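Local structure of putative creatinine amidohydrolase (Bacteroides fragilis, 3LUB) at the interface of chains A and B. The protein binds zinc and, as a member of the creatininase superfamily, probably hydrolyses carbon-nitrogen bonds in linear amides. Coordinates in Å, arbitrary orientation; residue numbers count along the deposited sequence, not the author numbering. Chains: chain A/B, Putative creatinine amidohydrolase.

The interface of chains A and B. Residues chain A 79, 193, 198, 205, 207-208; chain B 133, 140, 252-253.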
loop_
_atom_site.group_PDB
_atom_site.type_symbol
_atom_site.label_atom_id
_atom_site.label_comp_id
_atom_site.label_asym_id
_atom_site.label_seq_id
_atom_site.Cartn_x
_atom_site.Cartn_y
_atom_site.Cartn_z
ATOM N N PRO A 79 11.309 -14.667 14.967
ATOM C CA PRO A 79 11.951 -13.859 15.993
ATOM C C PRO A 79 13.274 -14.462 16.400
ATOM O O PRO A 79 13.359 -15.699 16.487
ATOM C CB PRO A 79 10.966 -13.955 17.165
ATOM C CG PRO A 79 9.655 -14.198 16.524
ATOM C CD PRO A 79 9.951 -15.096 15.384
ATOM N N PHE A 193 9.031 -24.927 23.707
ATOM C CA PHE A 193 8.274 -23.871 24.362
ATOM C C PHE A 193 7.981 -24.325 25.807
ATOM O O PHE A 193 7.937 -25.543 26.075
ATOM C CB PHE A 193 6.920 -23.645 23.649
ATOM C CG PHE A 193 7.012 -23.196 22.196
ATOM C CD1 PHE A 193 7.639 -22.000 21.853
ATOM C CD2 PHE A 193 6.379 -23.936 21.192
ATOM C CE1 PHE A 193 7.664 -21.560 20.541
ATOM C CE2 PHE A 193 6.405 -23.518 19.856
ATOM C CZ PHE A 193 7.051 -22.328 19.529
ATOM N N LEU A 198 1.475 -25.779 22.923
ATOM C CA LEU A 198 2.193 -25.345 21.710
ATOM C C LEU A 198 3.186 -26.402 21.213
ATOM O O LEU A 198 3.362 -26.532 20.018
ATOM C CB LEU A 198 2.906 -23.993 21.928
ATOM C CG LEU A 198 2.023 -22.793 22.344
ATOM C CD1 LEU A 198 2.855 -21.545 22.555
ATOM C CD2 LEU A 198 0.894 -22.511 21.364
ATOM N N VAL A 205 2.728 -21.092 17.134
ATOM C CA VAL A 205 3.496 -19.876 17.402
ATOM C C VAL A 205 4.865 -20.121 16.726
ATOM O O VAL A 205 5.351 -21.246 16.718
ATOM C CB VAL A 205 3.739 -19.652 18.949
ATOM C CG1 VAL A 205 4.710 -18.513 19.186
ATOM C CG2 VAL A 205 2.420 -19.380 19.720
ATOM N N ARG A 207 8.835 -20.517 16.414
ATOM C CA ARG A 207 10.008 -20.731 17.253
ATOM C C ARG A 207 10.782 -19.420 17.332
ATOM O O ARG A 207 10.938 -18.726 16.311
ATOM C CB ARG A 207 10.913 -21.818 16.637
ATOM C CG ARG A 207 12.150 -22.132 17.488
ATOM C CD ARG A 207 13.167 -23.077 16.814
ATOM N NE ARG A 207 12.569 -24.304 16.251
ATOM C CZ ARG A 207 12.336 -25.438 16.922
ATOM N NH1 ARG A 207 12.606 -25.550 18.225
ATOM N NH2 ARG A 207 11.815 -26.474 16.266
ATOM N N HIS A 208 11.233 -19.057 18.530
ATOM C CA HIS A 208 12.144 -17.923 18.704
ATOM C C HIS A 208 13.557 -18.458 18.698
ATOM O O HIS A 208 13.930 -19.178 19.625
ATOM C CB HIS A 208 11.852 -17.216 20.011
ATOM C CG HIS A 208 10.555 -16.478 20.010
ATOM N ND1 HIS A 208 10.393 -15.262 20.635
ATOM C CD2 HIS A 208 9.371 -16.752 19.400
ATOM C CE1 HIS A 208 9.153 -14.837 20.448
ATOM N NE2 HIS A 208 8.516 -15.715 19.694
ATOM N N ALA B 133 5.232 -10.147 14.833
ATOM C CA ALA B 133 6.210 -10.529 15.884
ATOM C C ALA B 133 7.358 -9.534 16.002
ATOM O O ALA B 133 7.906 -9.350 17.056
ATOM C CB ALA B 133 6.769 -11.945 15.622
ATOM N N LEU B 140 2.135 -11.975 22.190
ATOM C CA LEU B 140 2.111 -13.353 21.741
ATOM C C LEU B 140 0.843 -13.618 20.924
ATOM O O LEU B 140 -0.248 -13.442 21.435
ATOM C CB LEU B 140 2.124 -14.257 22.962
ATOM C CG LEU B 140 2.156 -15.764 22.727
ATOM C CD1 LEU B 140 3.405 -16.153 21.948
ATOM C CD2 LEU B 140 2.076 -16.517 24.070
ATOM N N LEU B 252 6.265 -17.773 26.873
ATOM C CA LEU B 252 6.533 -18.671 25.744
ATOM C C LEU B 252 7.757 -19.561 25.982
ATOM O O LEU B 252 7.772 -20.737 25.627
ATOM C CB LEU B 252 6.744 -17.836 24.474
ATOM C CG LEU B 252 6.852 -18.575 23.128
ATOM C CD1 LEU B 252 5.683 -19.535 22.990
ATOM C CD2 LEU B 252 6.895 -17.538 22.000
ATOM N N TYR B 253 8.789 -18.974 26.566
ATOM C CA TYR B 253 10.011 -19.700 26.973
ATOM C C TYR B 253 10.346 -19.229 28.384
ATOM O O TYR B 253 10.088 -18.060 28.730
ATOM C CB TYR B 253 11.192 -19.356 26.077
ATOM C CG TYR B 253 11.049 -19.765 24.633
ATOM C CD1 TYR B 253 11.470 -21.008 24.217
ATOM C CD2 TYR B 253 10.528 -18.889 23.679
ATOM C CE1 TYR B 253 11.366 -21.407 22.867
ATOM C CE2 TYR B 253 10.425 -19.281 22.317
ATOM C CZ TYR B 253 10.839 -20.529 21.930
ATOM O OH TYR B 253 10.736 -20.929 20.612
#
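The phenol oxygen OH of B:Tyr253 takes a hydrogen bond from the backbone N of A:His208 at 2.8 Å, nearly straight at 163° on the hydrogen. This oxygen also sits close to CA and CG of A:Arg207, so the hydroxyl packs against that residue while the peptide N-H gives it a polar partner. The tyrosine ring stands between two chain A side chains. On one side its CE2 atom meets CB of A:His208 at 3.4 Å. On the opposite side CD1 of A:Phe193 comes over the tyrosine face near CZ, 3.5 Å from that atom, with the two rings tilted by about 50° and not stacked parallel.

Next to it, B:Leu252 wedges its two methyl branches into different neighbours. With CG anti to the backbone N (chi1 -172°), the fork reaches into chain A, one methyl going to A:His208 and the other to A:Phe193 and A:Leu198. CD2 goes over a face of the A:His208 imidazole, 3.8 Å from the ring centroid, in a CH-pi contact. The opposite face of that ring is covered within chain A by CB of A:Pro79, leaving the imidazole layered between a proline and a leucine methyl. CD1 turns the other way and packs against A:Phe193, whose side chain runs alongside the leucine in the same direction; the same methyl meets CD1 of A:Leu198 snugly at 3.5 Å, where the two side chains cross at about a right angle.

A:Val205 extends this apolar core, its CG1 touching CD2 of B:Leu252 as well as CD1 of B:Leu140, the first residue of strand 140-145. Farther out, A:Pro79 reaches helix 126-135 of chain B. The patch joins two copies of one protein and recurs with the chains exchanged about a two-fold axis; six copies make up the deposited assembly, although the structure alone does not prove that this is the form in solution. At the helix, the pyrrolidine CG of A:Pro79 rests 3.8 Å from the CB methyl of B:Ala133.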